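Local coordinates for magnesium transport protein CorA (Methanocaldococcus jannaschii, PDB 4EGW) that mediates magnesium influx across the cell membrane as a homopentameric channel that opens when cytoplasmic magnesium is low and closes when it is high, at residues A[98-103]-A[218-223]; A[154-159]-A[236-241]. All blocks are in the same frame, centred on the assembly; numbering follows the deposited sequence.

Contact 1: residues A[98-103]-A[218-223]; sequences IIYKAP and DVLVLL
Val219 meets Ile98 and Tyr100 where the mixed sheet of the CorA cytoplasmic domain packs against its long helices. Strand 98-103 and helix 218-223 run at 138° to each other, and their axes come within 9.9 Å, a distance bridged by side chains with no hydrogen bond between the segments. The tight part is gathered on Val219, whose short branched side chain suits a helix position facing a strand at this range. Its methyl CG1, anti to the backbone N (chi1 161°), lies 3.7 Å from CG2 of Ile98. The same CG1 reaches the Tyr100 ring at its edge, in the ring plane, 3.6 Å from CE1. The other methyl, CG2, sits 3.8 Å from the carbonyl O of Ile99, so both branches of the valine are used. Next along the helix, the side chain of Leu220 crosses the Tyr100 ring at about a right angle. One residue before Val219, the packing gives way to solvent at Asp218, an acid suited to an exposed position. Lys101, on the strand, is partly exposed and takes no part, and its NZ hydrogen-bonds Glu83 O. Leu114 of the adjoining strand and Ile165 of helix 156-186 also pack on the tyrosine. With an alanine in place of Tyr100 the ring between sheet and helix is gone, which would probably open a gap beside Val219 and leave Leu220 without the tyrosine ring it packs on. Within the buried part, Leu220 CG lies 4.2 Å from CZ of Tyr100.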
# COMPACT_ATOMS: atom_id res chain seq x y z
N ILE A 98 -18.98 12.17 -7.87
CA ILE A 98 -17.76 12.40 -7.12
C ILE A 98 -16.61 12.65 -8.08
O ILE A 98 -16.34 11.86 -8.99
CB ILE A 98 -17.37 11.22 -6.20
CG1 ILE A 98 -18.60 10.69 -5.44
CG2 ILE A 98 -16.24 11.64 -5.24
CD1 ILE A 98 -19.43 9.71 -6.23
N ILE A 99 -15.96 13.79 -7.89
CA ILE A 99 -14.71 14.09 -8.55
C ILE A 99 -13.64 13.68 -7.55
O ILE A 99 -13.79 13.89 -6.35
CB ILE A 99 -14.59 15.61 -8.85
CG1 ILE A 99 -15.79 16.11 -9.66
CG2 ILE A 99 -13.25 15.93 -9.54
CD1 ILE A 99 -16.00 15.38 -10.98
N TYR A 100 -12.58 13.06 -8.03
CA TYR A 100 -11.55 12.64 -7.12
C TYR A 100 -10.20 12.73 -7.80
O TYR A 100 -10.10 12.56 -9.01
CB TYR A 100 -11.82 11.21 -6.70
CG TYR A 100 -11.41 10.89 -5.29
CD1 TYR A 100 -12.18 11.31 -4.22
CD2 TYR A 100 -10.26 10.16 -5.04
CE1 TYR A 100 -11.81 11.02 -2.92
CE2 TYR A 100 -9.88 9.86 -3.75
CZ TYR A 100 -10.66 10.29 -2.69
OH TYR A 100 -10.27 9.98 -1.41
N LYS A 101 -9.17 13.04 -7.02
CA LYS A 101 -7.81 13.13 -7.55
C LYS A 101 -7.03 11.85 -7.32
O LYS A 101 -6.81 11.43 -6.18
CB LYS A 101 -7.05 14.31 -6.94
CG LYS A 101 -7.44 15.66 -7.51
CD LYS A 101 -6.65 16.01 -8.76
CE LYS A 101 -7.20 17.28 -9.35
NZ LYS A 101 -6.43 17.62 -10.57
N ALA A 102 -6.59 11.25 -8.41
CA ALA A 102 -5.81 10.04 -8.35
C ALA A 102 -4.42 10.32 -8.92
O ALA A 102 -4.27 11.17 -9.81
CB ALA A 102 -6.49 8.97 -9.15
N PRO A 103 -3.41 9.62 -8.41
CA PRO A 103 -2.05 9.76 -8.93
C PRO A 103 -2.00 9.53 -10.45
O PRO A 103 -2.74 8.71 -10.99
CB PRO A 103 -1.27 8.66 -8.19
CG PRO A 103 -2.05 8.43 -6.94
CD PRO A 103 -3.49 8.57 -7.37
N ASP A 218 -11.45 16.09 1.90
CA ASP A 218 -12.75 16.69 2.16
C ASP A 218 -13.86 15.85 1.54
O ASP A 218 -14.85 15.56 2.20
CB ASP A 218 -12.77 18.14 1.65
CG ASP A 218 -11.88 19.06 2.48
OD1 ASP A 218 -11.80 18.86 3.71
OD2 ASP A 218 -11.26 19.98 1.90
N VAL A 219 -13.67 15.43 0.30
CA VAL A 219 -14.63 14.53 -0.33
C VAL A 219 -14.95 13.39 0.64
O VAL A 219 -16.11 13.11 0.91
CB VAL A 219 -14.06 13.93 -1.63
CG1 VAL A 219 -14.82 12.68 -2.03
CG2 VAL A 219 -14.07 14.98 -2.75
N LEU A 220 -13.91 12.78 1.19
CA LEU A 220 -14.06 11.68 2.14
C LEU A 220 -14.69 12.13 3.46
O LEU A 220 -15.44 11.37 4.08
CB LEU A 220 -12.73 10.99 2.39
CG LEU A 220 -12.16 10.24 1.19
CD1 LEU A 220 -10.73 9.80 1.45
CD2 LEU A 220 -13.05 9.06 0.87
N VAL A 221 -14.39 13.35 3.90
CA VAL A 221 -15.06 13.86 5.09
C VAL A 221 -16.56 13.96 4.84
O VAL A 221 -17.37 13.69 5.74
CB VAL A 221 -14.51 15.20 5.55
CG1 VAL A 221 -15.23 15.63 6.80
CG2 VAL A 221 -13.02 15.10 5.82
N LEU A 222 -16.94 14.34 3.62
CA LEU A 222 -18.34 14.39 3.22
C LEU A 222 -18.95 13.01 3.27
O LEU A 222 -19.93 12.78 3.95
CB LEU A 222 -18.49 14.95 1.81
CG LEU A 222 -18.44 16.48 1.70
CD1 LEU A 222 -18.29 16.94 0.25
CD2 LEU A 222 -19.66 17.14 2.36
N LEU A 223 -18.35 12.09 2.53
CA LEU A 223 -18.87 10.74 2.48
C LEU A 223 -18.80 10.09 3.85
O LEU A 223 -19.62 9.24 4.17
CB LEU A 223 -18.08 9.91 1.48
CG LEU A 223 -18.25 10.22 -0.01
CD1 LEU A 223 -17.88 11.63 -0.33
CD2 LEU A 223 -17.37 9.28 -0.81

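Contact 2: residues A[154-159]-A[236-241]; sequences IGFLLY and RENFED
Tyr159 and Phe239 bury the most surface here, with Asn238 close behind, and the three meet where the start of helix 156-186 lies beside helix 233-270. The two rings form an offset edge-to-face pair: Tyr159 turns its edge toward the face of Phe239, with centroids 5.9 Å apart and planes at 67°. As they meet, the two side chains slide past each other in opposite directions. Tyr159 has CG anti to its own backbone N (chi1 155°), which carries the ring out toward the other helix and lays one of its faces beside Asn238. The CB of Asn238 stands over that face, offset toward the rim, 4.1 Å from the centroid, and makes a CH-pi contact. A slim residue with an apolar CB and a polar end suits this partly exposed place. Phe239, by contrast, is buried, as a wholly apolar ring should be. Its CZ meets CD2 of Leu158 at 3.9 Å, the two side chains crossing at about a right angle, and lies 3.4 Å from the carbonyl O of Gly155. Leu220 and Leu223 of helix 193-225 pack against the phenylalanine as well. The Tyr159 hydroxyl makes a weak hydrogen bond to a hexane-1,6-diol, probably from the crystallisation liquor, whose O6 is also hydrogen-bonded to OD2 of Asp241. The arrangement is aromatic helix-to-helix packing in the long-helix layer of the CorA cytoplasmic domain, where helix 233-270 probably corresponds to the stalk helix that in CorA relatives runs on into the pore.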
# COMPACT_ATOMS: atom_id res chain seq x y z
N ILE A 154 -21.60 -1.01 -3.81
CA ILE A 154 -21.86 0.39 -4.18
C ILE A 154 -22.36 1.36 -3.12
O ILE A 154 -22.92 2.40 -3.47
CB ILE A 154 -22.82 0.52 -5.40
CG1 ILE A 154 -22.68 1.90 -6.05
CG2 ILE A 154 -24.26 0.26 -4.99
CD1 ILE A 154 -23.98 2.47 -6.56
N GLY A 155 -22.17 1.07 -1.84
CA GLY A 155 -21.66 2.11 -0.98
C GLY A 155 -20.23 1.66 -0.85
O GLY A 155 -19.31 2.40 -0.53
N PHE A 156 -20.08 0.37 -1.13
CA PHE A 156 -18.83 -0.33 -0.95
C PHE A 156 -17.92 -0.14 -2.13
O PHE A 156 -16.73 0.12 -1.98
CB PHE A 156 -19.10 -1.81 -0.71
CG PHE A 156 -17.96 -2.53 -0.08
CD1 PHE A 156 -17.23 -1.94 0.94
CD2 PHE A 156 -17.61 -3.81 -0.50
CE1 PHE A 156 -16.17 -2.60 1.54
CE2 PHE A 156 -16.55 -4.48 0.09
CZ PHE A 156 -15.82 -3.87 1.12
N LEU A 157 -18.52 -0.27 -3.31
CA LEU A 157 -17.79 -0.25 -4.56
C LEU A 157 -17.06 1.07 -4.66
O LEU A 157 -15.90 1.14 -5.06
CB LEU A 157 -18.76 -0.42 -5.74
CG LEU A 157 -18.18 -0.43 -7.16
CD1 LEU A 157 -17.15 -1.51 -7.30
CD2 LEU A 157 -19.27 -0.62 -8.19
N LEU A 158 -17.77 2.12 -4.27
CA LEU A 158 -17.21 3.45 -4.29
C LEU A 158 -15.92 3.55 -3.48
O LEU A 158 -14.86 3.92 -3.98
CB LEU A 158 -18.21 4.41 -3.71
CG LEU A 158 -17.61 5.77 -3.51
CD1 LEU A 158 -16.97 6.27 -4.83
CD2 LEU A 158 -18.71 6.70 -3.00
N TYR A 159 -16.05 3.21 -2.20
CA TYR A 159 -14.93 3.23 -1.29
C TYR A 159 -13.71 2.50 -1.84
O TYR A 159 -12.58 2.97 -1.71
CB TYR A 159 -15.34 2.61 0.03
CG TYR A 159 -14.18 2.05 0.79
CD1 TYR A 159 -13.76 0.74 0.59
CD2 TYR A 159 -13.50 2.82 1.71
CE1 TYR A 159 -12.69 0.22 1.28
CE2 TYR A 159 -12.43 2.31 2.42
CZ TYR A 159 -12.03 1.00 2.19
OH TYR A 159 -10.96 0.48 2.89
N ARG A 236 -19.64 4.57 5.49
CA ARG A 236 -19.14 5.79 6.11
C ARG A 236 -18.01 5.52 7.10
O ARG A 236 -17.06 6.29 7.16
CB ARG A 236 -20.29 6.59 6.74
CG ARG A 236 -21.36 6.97 5.73
CD ARG A 236 -22.39 7.90 6.32
NE ARG A 236 -23.21 7.23 7.32
CZ ARG A 236 -24.44 6.76 7.09
NH1 ARG A 236 -25.00 6.90 5.89
NH2 ARG A 236 -25.10 6.16 8.06
N GLU A 237 -18.12 4.44 7.86
CA GLU A 237 -17.01 4.00 8.71
C GLU A 237 -15.81 3.68 7.82
O GLU A 237 -14.68 4.06 8.12
CB GLU A 237 -17.40 2.76 9.51
CG GLU A 237 -18.88 2.64 9.79
CD GLU A 237 -19.31 1.22 10.15
OE1 GLU A 237 -20.52 0.92 10.07
OE2 GLU A 237 -18.43 0.40 10.50
N ASN A 238 -16.09 2.99 6.72
CA ASN A 238 -15.08 2.65 5.70
C ASN A 238 -14.44 3.87 5.06
O ASN A 238 -13.27 3.84 4.68
CB ASN A 238 -15.69 1.76 4.61
CG ASN A 238 -15.92 0.32 5.07
OD1 ASN A 238 -16.35 0.07 6.20
ND2 ASN A 238 -15.62 -0.62 4.19
N PHE A 239 -15.20 4.95 4.93
CA PHE A 239 -14.62 6.17 4.40
C PHE A 239 -13.83 6.90 5.47
O PHE A 239 -12.97 7.72 5.17
CB PHE A 239 -15.70 7.07 3.79
CG PHE A 239 -16.41 6.44 2.62
CD1 PHE A 239 -15.73 6.17 1.45
CD2 PHE A 239 -17.76 6.12 2.70
CE1 PHE A 239 -16.38 5.59 0.37
CE2 PHE A 239 -18.41 5.53 1.62
CZ PHE A 239 -17.72 5.27 0.46
N GLU A 240 -14.11 6.56 6.73
CA GLU A 240 -13.45 7.18 7.88
C GLU A 240 -12.02 6.65 7.97
O GLU A 240 -11.07 7.42 8.16
CB GLU A 240 -14.23 6.85 9.15
CG GLU A 240 -13.82 7.62 10.40
CD GLU A 240 -14.50 7.06 11.64
OE1 GLU A 240 -15.06 5.94 11.55
OE2 GLU A 240 -14.48 7.73 12.70
N ASP A 241 -11.89 5.34 7.84
CA ASP A 241 -10.58 4.72 7.70
C ASP A 241 -9.84 5.42 6.58
O ASP A 241 -8.71 5.90 6.75
CB ASP A 241 -10.74 3.25 7.35
CG ASP A 241 -11.37 2.45 8.47
OD1 ASP A 241 -11.89 3.07 9.42
OD2 ASP A 241 -11.32 1.20 8.40

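Read from the N terminus, the chain passes 98-103 in the sheet, then 154-159 at the start of helix 156-186, 218-223 near the end of helix 193-225 and 236-241 near the start of helix 233-270. Contact 1 thus closes a loop of 114 residues and contact 2 one of 76, and because their segments alternate the two loops cross. Contact 1 joins the sheet to helix 193-225; contact 2 joins helices 156-186 and 233-270. Their centres lie about 11 Å apart, and they touch directly: Leu223 CD2 is 3.6 Å from Leu158 CD2, and Leu220 CD2 is 4.0 Å from Phe239 CD1, so the sheet and the three helices are joined through neighbouring side chains.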